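Local coordinates for probable benzoylformate decarboxylase (Rhodococcus jostii, PDB 7ORX), which belongs to the thiamine diphosphate-dependent enzymes and binds thiamine diphosphate and a sodium ion in a tetrameric assembly, at residues V7-T11 and V138-I142. Sequence-based numbering, arbitrary orientation.
Sequences VSEVT and VPRTI
Val7, Val10 and Thr11 meet Val138, Pro139 and Ile142 where the first turns of helices 7-17 and 138-149 lie side by side in the N-terminal thiamine diphosphate-binding domain, an alpha/beta fold built on a parallel sheet. The segment axes approach to 9.6 Å. They are inclined at 26°, so the two helices run roughly parallel.

Apolar packing carries the contact. Pro139, at home in the first turn of a helix because no backbone N-H is needed there, presents its ring to the neighbouring helix. Val7 CG1 sits 3.7 Å from Val138 CB. The same methyl, Val7 CG1, lies 3.9 Å from Pro139 CD. The two valines cross at about a right angle; short and branched at CB, they allow close contact between neighbouring helices. One turn on, Val10 CG1 reaches Pro139 CB at 4.1 Å, bringing a second methyl to the same ring. Leu177 of helix 175-179 also packs on this proline, while Val138 touches Val161 of strand 157-162, tying its helix to the sheet.

Val7 O takes two bonds from Thr11: the usual helical one from Thr11 N and a second from Thr11 OG1, the two donors arriving from opposite faces of the carbonyl plane. The hydroxyl lies above that plane, 38° out of it. Threonine suits this buried position because its hydroxyl is satisfied by its own helix while its methyl serves the apolar interface. With chi1 at -61°, OG1 turns back to the carbonyl and CG2 points across to Ile142, whose CD1 lies 3.6 Å from Thr11 CG2.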
loop_
_atom_site.group_PDB
_atom_site.type_symbol
_atom_site.label_atom_id
_atom_site.label_comp_id
_atom_site.label_asym_id
_atom_site.label_seq_id
_atom_site.Cartn_x
_atom_site.Cartn_y
_atom_site.Cartn_z
ATOM N N VAL C 7 22.495 -17.889 9.484
ATOM C CA VAL C 7 21.338 -17.023 9.820
ATOM C C VAL C 7 20.318 -17.878 10.597
ATOM O O VAL C 7 19.724 -17.380 11.562
ATOM C CB VAL C 7 20.776 -16.398 8.534
ATOM C CG1 VAL C 7 19.380 -15.888 8.720
ATOM C CG2 VAL C 7 21.684 -15.286 8.032
ATOM N N SER C 8 20.153 -19.133 10.198
ATOM C CA SER C 8 19.341 -20.172 10.884
ATOM C C SER C 8 19.844 -20.363 12.341
ATOM O O SER C 8 19.026 -20.316 13.270
ATOM C CB SER C 8 19.368 -21.452 10.058
ATOM O OG SER C 8 18.758 -22.540 10.748
ATOM N N GLU C 9 21.148 -20.537 12.567
ATOM C CA GLU C 9 21.663 -20.855 13.924
ATOM C C GLU C 9 21.401 -19.670 14.848
ATOM O O GLU C 9 21.043 -19.881 16.019
ATOM C CB GLU C 9 23.142 -21.208 13.875
ATOM C CG GLU C 9 23.417 -22.488 13.104
ATOM C CD GLU C 9 24.887 -22.855 12.916
ATOM O OE1 GLU C 9 25.736 -21.945 12.650
ATOM O OE2 GLU C 9 25.169 -24.056 12.974
ATOM N N VAL C 10 21.550 -18.457 14.335
ATOM C CA VAL C 10 21.417 -17.247 15.185
ATOM C C VAL C 10 19.938 -16.986 15.461
ATOM O O VAL C 10 19.597 -16.577 16.597
ATOM C CB VAL C 10 22.096 -16.032 14.539
ATOM C CG1 VAL C 10 21.847 -14.785 15.368
ATOM C CG2 VAL C 10 23.576 -16.260 14.371
ATOM N N THR C 11 19.103 -17.154 14.434
ATOM C CA THR C 11 17.631 -16.961 14.517
ATOM C C THR C 11 17.070 -17.880 15.611
ATOM O O THR C 11 16.402 -17.356 16.500
ATOM C CB THR C 11 16.956 -17.185 13.162
ATOM O OG1 THR C 11 17.471 -16.243 12.222
ATOM C CG2 THR C 11 15.449 -17.038 13.232
ATOM N N VAL C 138 18.383 -10.835 8.408
ATOM C CA VAL C 138 17.227 -11.647 8.802
ATOM C C VAL C 138 17.165 -11.731 10.320
ATOM O O VAL C 138 16.124 -11.446 10.897
ATOM C CB VAL C 138 17.213 -12.989 8.070
ATOM C CG1 VAL C 138 16.226 -13.964 8.679
ATOM C CG2 VAL C 138 16.862 -12.770 6.604
ATOM N N PRO C 139 18.239 -12.034 11.064
ATOM C CA PRO C 139 18.152 -12.059 12.526
ATOM C C PRO C 139 17.656 -10.748 13.151
ATOM O O PRO C 139 16.802 -10.781 13.965
ATOM C CB PRO C 139 19.591 -12.387 12.947
ATOM C CG PRO C 139 20.122 -13.185 11.782
ATOM C CD PRO C 139 19.551 -12.453 10.582
ATOM N N ARG C 140 18.156 -9.600 12.740
ATOM C CA ARG C 140 17.755 -8.317 13.407
ATOM C C ARG C 140 16.303 -8.008 13.031
ATOM O O ARG C 140 15.553 -7.550 13.891
ATOM C CB ARG C 140 18.730 -7.183 13.058
ATOM C CG ARG C 140 18.476 -5.873 13.801
ATOM C CD ARG C 140 18.910 -4.640 12.988
ATOM N NE ARG C 140 18.178 -4.693 11.740
ATOM C CZ ARG C 140 16.888 -4.314 11.607
ATOM N NH1 ARG C 140 16.251 -3.711 12.604
ATOM N NH2 ARG C 140 16.262 -4.484 10.451
ATOM N N THR C 141 15.910 -8.256 11.787
ATOM C CA THR C 141 14.509 -8.080 11.345
ATOM C C THR C 141 13.596 -8.893 12.288
ATOM O O THR C 141 12.567 -8.385 12.707
ATOM C CB THR C 141 14.336 -8.459 9.877
ATOM O OG1 THR C 141 15.018 -7.513 9.059
ATOM C CG2 THR C 141 12.877 -8.484 9.459
ATOM N N ILE C 142 13.961 -10.124 12.628
ATOM C CA ILE C 142 13.155 -10.980 13.530
ATOM C C ILE C 142 13.251 -10.433 14.948
ATOM O O ILE C 142 12.221 -10.370 15.598
ATOM C CB ILE C 142 13.542 -12.458 13.412
ATOM C CG1 ILE C 142 13.350 -12.908 11.963
ATOM C CG2 ILE C 142 12.720 -13.322 14.360
ATOM C CD1 ILE C 142 13.540 -14.375 11.778
#